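Local coordinates for beta-N-acetylglucosaminidase-like protein Glycoside hydrolase family 20 (Flavobacterium johnsoniae, PDB 6YHH) that probably releases terminal N-acetylglucosamine from chitin oligosaccharides, as a family 20 beta-N-acetylhexosaminidase (chitobiase), at residues 53-58 / 498-503; 116-121 / 170-175; 651-656 / 663-668. All blocks are in the same frame, centred on the assembly; numbering follows the deposited sequence.

Contacts 1 and 2 form one neighbourhood, their centres 14 Å apart, where the helical face of the N-terminal domain rests on the catalytic barrel. They touch: Leu-498 and Leu-501 of contact 1 pack on Ala-172 of contact 2, and Arg-55 approaches the backbone of Leu-121. Arg-51 ties them further through salt bridges to Glu-500 and Glu-118. Contact 3 stands apart among the C-terminal helices, its centre 38 Å from either of the others; its nearest atoms lie about 21 Å from contact 1 and about 23 Å from contact 2. All three lie away from Glu-317, the predicted proton donor, and are structural.

Contact 1: residues 53-58 / 498-503; sequences DGRTGI and LEELGL
Arg-55 and Glu-500 carry this contact between the C-terminal end of helix 40-56 and the loop that follows helix 484-497. Their side chains meet at about a right angle in a bidentate salt bridge. The guanidinium grips the carboxylate side-on, with one nitrogen for each oxygen. Arg-55 NE donates to Glu-500 OE1 at 2.9 Å, meeting its syn lone pair, while Arg-55 NH2 reaches Glu-500 OE2 at 2.9 Å with a nearly straight N-H...O angle of 169°. The fit is not flat, because the two planes are turned 45° against each other: OE2 lies in the guanidinium plane, but NH2 comes to it from outside the carboxylate plane. The extended chain of Arg-55 carries its charged end across to Glu-500, whose CG stands between its own backbone N and carbonyl carbon (chi1 76°). Glu-500 OE1 also lies 3.6 Å from the methylene Arg-55 CG, so the carboxylate sits alongside the end of the arginine chain. A second charge shares the acid, since Arg-51, one turn earlier on the same helix, bridges Glu-500 OE2 through its NE. Two arginines on one carboxylate would probably favour its ionised form.

Backbone bonds shape both ends. Asp-53 O accepts from Thr-56 N and Gly-57 N, and Gly-57 leaves the helix with positive phi. In the other segment, a 3-10 turn at 499-501 carries Glu-500, with Leu-501 N bonded to Leu-498 O at 2.9 Å.

The second subunit borders the contact: its Arg-514 forms a salt bridge with Glu-499, and its Asn-515 and Thr-554 bond to Gly-54 O. Leu-503 packs on Asn-166 and Ala-169 of helix 160-172. The bridge thus joins the N-terminal domain to the polypeptide leaving the barrel, spanning from the end of helix 40-56 to the loop after helix 484-497.

Contact 2: residues 116-121 / 170-175; sequences GLETLL and LAAMKM
Glu-118 and Thr-119 of helix 110-123 bear on the C-terminal end of helix 160-172, the helix of the beta-alpha-beta crossover between neighbouring parallel strands 146-152 and 177-184 of the TIM barrel. A Schellman motif closes that helix: Met-175 N bonds to Leu-170 O, Lys-174 N to Ala-171 O, and Lys-174 takes positive phi.

Glu-118 comes first and sits at the closest backbone approach, its CA 5.7 Å from Ala-172 CA. Its chain bends at chi2 (-65°), laying the carboxylate against Ala-172, Glu-118 OE1 3.5 Å from Ala-172 CA, while Glu-118 CG rests 3.5 Å from the backbone oxygen Ala-171 O. The charge of this buried acid is met by Arg-51 of helix 40-56, whose NH2 forms a salt bridge with OE1.

Next along the helix, Thr-119 OG1 accepts from Lys-174, the C-prime residue of the motif. Tyr-94 OH of strand 94-99 bonds to the same oxygen, so the hydroxyl is held between strand 94-99 and the turn that ends the barrel helix. The lysine chain runs extended and turns only at its last bond (chi4 82°), which brings Lys-174 NZ to donate to Thr-119 OG1 at 2.9 Å.

Contact 3: residues 651-656 / 663-668; sequences QCNTKD and SVYESL
Asn-653 lies flat over one face of the Tyr-665 ring, and this stack dominates the contact. The amide and ring planes are only 9° apart. CB sits almost exactly above the ring centre, giving a CH-pi contact of 3.5 Å from Asn-653 CB to the Tyr-665 centroid, 6° off the normal. The amide spreads from there over the CD2-CE2 side, with Asn-653 OD1 3.3 Å from Tyr-665 CD2 and Asn-653 CG 3.4 Å from Tyr-665 CE2. With CG anti to the backbone N (chi1 165°), the tyrosine swings its ring out beneath the asparagine. Its phenol group bonds to Glu-650 at the end of helix 642-650, which fixes the far end of the ring.

Apolar packing continues inward: Cys-652 CB and SG both meet Leu-668 CD1, the former at 4.0 Å, and Leu-668 also touches Phe-570 and Phe-593 of neighbouring helices.

Among the polar bonds of the loop, Thr-654 OG1 accepts from Asp-656 N at 3.1 Å, closing an ST turn in the loop before strand 660-662.

The whole is a compact reversal: helix 642-650 ends, a loop and short strand follow, and helix 665-671 packs its first turn back against the loop in the helical C-terminal region.

Contact 1: residues 53-58 / 498-503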
loop_
_atom_site.group_PDB
_atom_site.type_symbol
_atom_site.label_atom_id
_atom_site.label_comp_id
_atom_site.label_asym_id
_atom_site.label_seq_id
_atom_site.Cartn_x
_atom_site.Cartn_y
_atom_site.Cartn_z
ATOM N N ASP A 53 -19.554 6.802 -2.351
ATOM C CA ASP A 53 -19.470 6.989 -3.807
ATOM C C ASP A 53 -18.615 5.913 -4.427
ATOM O O ASP A 53 -18.920 5.374 -5.498
ATOM C CB ASP A 53 -18.923 8.369 -4.140
ATOM C CG ASP A 53 -19.554 8.972 -5.447
ATOM O OD1 ASP A 53 -20.350 8.330 -6.123
ATOM O OD2 ASP A 53 -19.199 10.141 -5.688
ATOM N N GLY A 54 -17.502 5.563 -3.758
ATOM C CA GLY A 54 -16.658 4.507 -4.309
ATOM C C GLY A 54 -17.384 3.161 -4.450
ATOM O O GLY A 54 -17.097 2.362 -5.320
ATOM N N ARG A 55 -18.323 2.904 -3.548
ATOM C CA ARG A 55 -19.066 1.670 -3.606
ATOM C C ARG A 55 -20.215 1.649 -4.588
ATOM O O ARG A 55 -20.693 0.560 -4.969
ATOM C CB ARG A 55 -19.659 1.368 -2.219
ATOM C CG ARG A 55 -18.701 1.236 -1.085
ATOM C CD ARG A 55 -19.348 0.772 0.174
ATOM N NE ARG A 55 -18.448 0.857 1.299
ATOM C CZ ARG A 55 -18.720 0.470 2.528
ATOM N NH1 ARG A 55 -19.862 -0.183 2.758
ATOM N NH2 ARG A 55 -17.825 0.615 3.475
ATOM N N THR A 56 -20.682 2.831 -4.976
ATOM C CA THR A 56 -21.919 2.985 -5.736
ATOM C C THR A 56 -21.819 3.588 -7.110
ATOM O O THR A 56 -22.756 3.383 -7.949
ATOM C CB THR A 56 -22.947 3.820 -4.966
ATOM O OG1 THR A 56 -22.463 5.134 -4.645
ATOM C CG2 THR A 56 -23.347 3.109 -3.713
ATOM N N GLY A 57 -20.760 4.394 -7.339
ATOM C CA GLY A 57 -20.553 4.915 -8.692
ATOM C C GLY A 57 -21.590 5.977 -9.067
ATOM O O GLY A 57 -21.838 6.181 -10.293
ATOM N N ILE A 58 -22.106 6.694 -8.091
ATOM C CA ILE A 58 -23.176 7.664 -8.334
ATOM C C ILE A 58 -22.660 8.995 -8.818
ATOM O O ILE A 58 -23.328 9.615 -9.647
ATOM C CB ILE A 58 -24.118 7.748 -7.124
ATOM C CG1 ILE A 58 -24.880 6.424 -7.047
ATOM C CG2 ILE A 58 -25.034 8.997 -7.273
ATOM C CD1 ILE A 58 -25.733 6.220 -5.823
ATOM N N LEU A 498 -13.259 -3.206 4.260
ATOM C CA LEU A 498 -12.058 -2.566 4.761
ATOM C C LEU A 498 -11.049 -2.290 3.633
ATOM O O LEU A 498 -10.183 -1.402 3.801
ATOM C CB LEU A 498 -11.404 -3.394 5.890
ATOM C CG LEU A 498 -12.130 -3.579 7.194
ATOM C CD1 LEU A 498 -11.415 -4.610 8.046
ATOM C CD2 LEU A 498 -12.187 -2.247 7.938
ATOM N N GLU A 499 -11.164 -2.981 2.499
ATOM C CA GLU A 499 -10.176 -2.772 1.437
ATOM C C GLU A 499 -10.199 -1.380 0.886
ATOM O O GLU A 499 -9.183 -0.883 0.383
ATOM C CB GLU A 499 -10.360 -3.747 0.290
ATOM C CG GLU A 499 -10.021 -5.207 0.596
ATOM C CD GLU A 499 -9.899 -6.029 -0.640
ATOM O OE1 GLU A 499 -10.872 -6.112 -1.377
ATOM O OE2 GLU A 499 -8.739 -6.452 -0.894
ATOM N N GLU A 500 -11.350 -0.701 0.979
ATOM C CA GLU A 500 -11.396 0.667 0.511
ATOM C C GLU A 500 -10.548 1.625 1.313
ATOM O O GLU A 500 -10.296 2.719 0.849
ATOM C CB GLU A 500 -12.848 1.180 0.429
ATOM C CG GLU A 500 -13.425 1.525 1.795
ATOM C CD GLU A 500 -14.948 1.664 1.850
ATOM O OE1 GLU A 500 -15.632 1.292 0.870
ATOM O OE2 GLU A 500 -15.406 2.096 2.937
ATOM N N LEU A 501 -10.138 1.215 2.497
ATOM C CA LEU A 501 -9.311 2.031 3.356
ATOM C C LEU A 501 -7.807 1.669 3.166
ATOM O O LEU A 501 -6.944 2.184 3.870
ATOM C CB LEU A 501 -9.707 1.740 4.826
ATOM C CG LEU A 501 -11.178 2.018 5.121
ATOM C CD1 LEU A 501 -11.537 1.581 6.550
ATOM C CD2 LEU A 501 -11.578 3.438 4.823
ATOM N N GLY A 502 -7.501 0.842 2.180
ATOM C CA GLY A 502 -6.121 0.463 1.866
ATOM C C GLY A 502 -5.638 -0.778 2.559
ATOM O O GLY A 502 -4.486 -1.201 2.368
ATOM N N LEU A 503 -6.475 -1.400 3.377
ATOM C CA LEU A 503 -5.999 -2.584 4.112
ATOM C C LEU A 503 -5.615 -3.697 3.157
ATOM O O LEU A 503 -6.267 -3.942 2.129
ATOM C CB LEU A 503 -7.089 -3.092 5.142
ATOM C CG LEU A 503 -7.134 -2.370 6.508
ATOM C CD1 LEU A 503 -5.888 -2.095 7.261
ATOM C CD2 LEU A 503 -7.585 -0.939 6.238
#

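Contact 2: residues 116-121 / 170-175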
loop_
_atom_site.group_PDB
_atom_site.type_symbol
_atom_site.label_atom_id
_atom_site.label_comp_id
_atom_site.label_asym_id
_atom_site.label_seq_id
_atom_site.Cartn_x
_atom_site.Cartn_y
_atom_site.Cartn_z
ATOM N N GLY A 116 -21.854 6.410 13.823
ATOM C CA GLY A 116 -23.069 6.156 13.057
ATOM C C GLY A 116 -22.866 6.140 11.587
ATOM O O GLY A 116 -23.578 5.425 10.866
ATOM N N LEU A 117 -21.899 6.942 11.097
ATOM C CA LEU A 117 -21.597 6.883 9.689
ATOM C C LEU A 117 -21.075 5.491 9.262
ATOM O O LEU A 117 -21.375 4.995 8.178
ATOM C CB LEU A 117 -20.561 7.940 9.337
ATOM C CG LEU A 117 -20.997 9.417 9.444
ATOM C CD1 LEU A 117 -19.738 10.270 9.262
ATOM C CD2 LEU A 117 -22.119 9.670 8.482
ATOM N N GLU A 118 -20.337 4.832 10.162
ATOM C CA GLU A 118 -19.846 3.469 9.884
ATOM C C GLU A 118 -20.971 2.477 9.844
ATOM O O GLU A 118 -21.015 1.615 8.999
ATOM C CB GLU A 118 -18.811 3.025 10.891
ATOM C CG GLU A 118 -17.576 3.935 10.895
ATOM C CD GLU A 118 -16.771 3.913 9.594
ATOM O OE1 GLU A 118 -16.947 2.991 8.748
ATOM O OE2 GLU A 118 -15.883 4.822 9.499
ATOM N N THR A 119 -21.929 2.613 10.751
ATOM C CA THR A 119 -23.095 1.746 10.720
ATOM C C THR A 119 -23.870 1.940 9.440
ATOM O O THR A 119 -24.374 0.952 8.840
ATOM C CB THR A 119 -23.997 1.988 11.951
ATOM O OG1 THR A 119 -23.207 1.888 13.106
ATOM C CG2 THR A 119 -25.117 0.996 12.010
ATOM N N LEU A 120 -24.104 3.208 9.075
ATOM C CA LEU A 120 -24.792 3.538 7.808
ATOM C C LEU A 120 -24.140 2.866 6.592
ATOM O O LEU A 120 -24.826 2.278 5.747
ATOM C CB LEU A 120 -24.974 5.068 7.644
ATOM C CG LEU A 120 -25.837 5.469 6.464
ATOM C CD1 LEU A 120 -27.163 4.781 6.328
ATOM C CD2 LEU A 120 -25.944 6.970 6.450
ATOM N N LEU A 121 -22.822 2.936 6.467
ATOM C CA LEU A 121 -22.155 2.218 5.362
ATOM C C LEU A 121 -22.456 0.751 5.375
ATOM O O LEU A 121 -22.640 0.135 4.312
ATOM C CB LEU A 121 -20.661 2.468 5.449
ATOM C CG LEU A 121 -20.233 3.877 5.052
ATOM C CD1 LEU A 121 -18.777 4.113 5.417
ATOM C CD2 LEU A 121 -20.503 4.126 3.559
ATOM N N LEU A 170 -9.659 0.908 12.437
ATOM C CA LEU A 170 -10.127 0.999 13.855
ATOM C C LEU A 170 -11.441 1.829 13.879
ATOM O O LEU A 170 -12.433 1.364 14.397
ATOM C CB LEU A 170 -9.120 1.657 14.796
ATOM C CG LEU A 170 -7.903 0.795 15.163
ATOM C CD1 LEU A 170 -7.111 1.504 16.254
ATOM C CD2 LEU A 170 -8.082 -0.630 15.450
ATOM N N ALA A 171 -11.431 2.962 13.207
ATOM C CA ALA A 171 -12.682 3.744 13.166
ATOM C C ALA A 171 -13.807 3.006 12.520
ATOM O O ALA A 171 -14.941 3.090 12.956
ATOM C CB ALA A 171 -12.454 5.130 12.565
ATOM N N ALA A 172 -13.520 2.296 11.439
ATOM C CA ALA A 172 -14.525 1.540 10.733
ATOM C C ALA A 172 -15.188 0.513 11.602
ATOM O O ALA A 172 -16.402 0.170 11.409
ATOM C CB ALA A 172 -13.878 0.867 9.530
ATOM N N MET A 173 -14.438 0.022 12.584
ATOM C CA MET A 173 -14.933 -1.012 13.540
ATOM C C MET A 173 -15.334 -0.391 14.880
ATOM O O MET A 173 -15.517 -1.121 15.862
ATOM C CB MET A 173 -13.873 -2.052 13.751
ATOM C CG MET A 173 -13.484 -2.820 12.476
ATOM S SD MET A 173 -14.875 -3.376 11.444
ATOM C CE MET A 173 -15.768 -4.249 12.764
ATOM N N LYS A 174 -15.405 0.930 14.965
ATOM C CA LYS A 174 -15.745 1.651 16.207
ATOM C C LYS A 174 -14.775 1.446 17.342
ATOM O O LYS A 174 -15.138 1.505 18.527
ATOM C CB LYS A 174 -17.170 1.360 16.636
ATOM C CG LYS A 174 -18.175 1.699 15.598
ATOM C CD LYS A 174 -19.612 1.564 16.129
ATOM C CE LYS A 174 -20.658 1.827 15.060
ATOM N NZ LYS A 174 -20.874 0.620 14.224
ATOM N N MET A 175 -13.504 1.139 16.998
ATOM C CA MET A 175 -12.459 1.050 17.994
ATOM C C MET A 175 -11.838 2.423 18.253
ATOM O O MET A 175 -11.726 3.206 17.322
ATOM C CB MET A 175 -11.404 0.027 17.551
ATOM C CG MET A 175 -12.007 -1.323 17.458
ATOM S SD MET A 175 -10.804 -2.546 16.773
ATOM C CE MET A 175 -9.586 -2.673 18.103
#

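Contact 3: residues 651-656 / 663-668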
loop_
_atom_site.group_PDB
_atom_site.type_symbol
_atom_site.label_atom_id
_atom_site.label_comp_id
_atom_site.label_asym_id
_atom_site.label_seq_id
_atom_site.Cartn_x
_atom_site.Cartn_y
_atom_site.Cartn_z
ATOM N N GLN A 651 -0.649 -38.803 8.491
ATOM C CA GLN A 651 0.417 -38.037 7.778
ATOM C C GLN A 651 -0.016 -36.574 7.669
ATOM O O GLN A 651 0.812 -35.639 7.625
ATOM C CB GLN A 651 0.650 -38.521 6.373
ATOM C CG GLN A 651 1.123 -39.967 6.184
ATOM C CD GLN A 651 2.397 -40.193 6.874
ATOM O OE1 GLN A 651 3.401 -39.548 6.563
ATOM N NE2 GLN A 651 2.380 -41.088 7.846
ATOM N N CYS A 652 -1.301 -36.350 7.547
ATOM C CA CYS A 652 -1.797 -34.993 7.277
ATOM C C CYS A 652 -1.760 -34.086 8.530
ATOM O O CYS A 652 -2.171 -32.917 8.426
ATOM C CB CYS A 652 -3.217 -35.013 6.714
ATOM S SG CYS A 652 -3.327 -35.723 5.093
ATOM N N ASN A 653 -1.386 -34.616 9.694
ATOM C CA ASN A 653 -1.247 -33.752 10.895
ATOM C C ASN A 653 0.136 -33.225 11.087
ATOM O O ASN A 653 0.464 -32.699 12.137
ATOM C CB ASN A 653 -1.609 -34.571 12.132
ATOM C CG ASN A 653 -1.997 -33.719 13.313
ATOM O OD1 ASN A 653 -2.480 -32.573 13.204
ATOM N ND2 ASN A 653 -1.829 -34.296 14.505
ATOM N N THR A 654 1.004 -33.451 10.116
ATOM C CA THR A 654 2.389 -32.989 10.207
ATOM C C THR A 654 2.464 -31.484 10.317
ATOM O O THR A 654 1.722 -30.770 9.651
ATOM C CB THR A 654 3.266 -33.481 9.047
ATOM O OG1 THR A 654 4.633 -33.096 9.286
ATOM C CG2 THR A 654 2.792 -32.949 7.735
ATOM N N LYS A 655 3.435 -31.051 11.098
ATOM C CA LYS A 655 3.745 -29.599 11.281
ATOM C C LYS A 655 5.084 -29.294 10.648
ATOM O O LYS A 655 5.640 -28.216 10.912
ATOM C CB LYS A 655 3.778 -29.282 12.778
ATOM C CG LYS A 655 2.577 -29.825 13.586
ATOM C CD LYS A 655 1.278 -29.270 13.212
ATOM C CE LYS A 655 0.195 -29.723 14.206
ATOM N NZ LYS A 655 -1.107 -29.201 13.795
ATOM N N ASP A 656 5.698 -30.237 9.948
ATOM C CA ASP A 656 7.057 -30.091 9.477
ATOM C C ASP A 656 7.263 -29.330 8.166
ATOM O O ASP A 656 8.429 -29.104 7.751
ATOM C CB ASP A 656 7.677 -31.476 9.266
ATOM C CG ASP A 656 7.851 -32.256 10.545
ATOM O OD1 ASP A 656 7.801 -31.710 11.622
ATOM O OD2 ASP A 656 8.079 -33.450 10.346
ATOM N N SER A 663 -5.622 -27.761 8.173
ATOM C CA SER A 663 -6.659 -27.597 9.176
ATOM C C SER A 663 -7.926 -28.356 8.829
ATOM O O SER A 663 -8.959 -28.153 9.405
ATOM C CB SER A 663 -6.919 -26.105 9.417
ATOM O OG SER A 663 -7.285 -25.442 8.214
ATOM N N VAL A 664 -7.776 -29.280 7.902
ATOM C CA VAL A 664 -8.772 -30.340 7.619
ATOM C C VAL A 664 -8.433 -31.647 8.300
ATOM O O VAL A 664 -9.225 -32.603 8.249
ATOM C CB VAL A 664 -8.895 -30.555 6.087
ATOM C CG1 VAL A 664 -9.460 -29.340 5.371
ATOM C CG2 VAL A 664 -7.590 -30.967 5.445
ATOM N N TYR A 665 -7.270 -31.770 8.939
ATOM C CA TYR A 665 -6.891 -32.995 9.576
ATOM C C TYR A 665 -7.905 -33.590 10.565
ATOM O O TYR A 665 -8.271 -34.824 10.454
ATOM C CB TYR A 665 -5.520 -32.875 10.264
ATOM C CG TYR A 665 -5.292 -33.992 11.197
ATOM C CD1 TYR A 665 -4.972 -35.253 10.702
ATOM C CD2 TYR A 665 -5.428 -33.803 12.566
ATOM C CE1 TYR A 665 -4.789 -36.305 11.569
ATOM C CE2 TYR A 665 -5.212 -34.833 13.449
ATOM C CZ TYR A 665 -4.882 -36.073 12.943
ATOM O OH TYR A 665 -4.682 -37.161 13.829
ATOM N N GLU A 666 -8.422 -32.740 11.459
ATOM C CA GLU A 666 -9.380 -33.253 12.484
ATOM C C GLU A 666 -10.615 -33.904 11.835
ATOM O O GLU A 666 -11.033 -34.963 12.280
ATOM C CB GLU A 666 -9.793 -32.210 13.475
ATOM C CG GLU A 666 -8.632 -31.747 14.370
ATOM C CD GLU A 666 -8.067 -32.824 15.335
ATOM O OE1 GLU A 666 -8.713 -33.884 15.625
ATOM O OE2 GLU A 666 -6.918 -32.625 15.822
ATOM N N SER A 667 -11.114 -33.288 10.778
ATOM C CA SER A 667 -12.244 -33.814 10.025
ATOM C C SER A 667 -11.940 -35.041 9.217
ATOM O O SER A 667 -12.811 -35.950 9.096
ATOM C CB SER A 667 -12.824 -32.705 9.179
ATOM O OG SER A 667 -13.605 -31.823 9.994
ATOM N N LEU A 668 -10.709 -35.157 8.701
ATOM C CA LEU A 668 -10.295 -36.376 8.069
ATOM C C LEU A 668 -10.368 -37.517 9.101
ATOM O O LEU A 668 -10.817 -38.642 8.749
ATOM C CB LEU A 668 -8.867 -36.279 7.528
ATOM C CG LEU A 668 -8.662 -35.272 6.396
ATOM C CD1 LEU A 668 -7.189 -35.217 6.135
ATOM C CD2 LEU A 668 -9.388 -35.687 5.129
#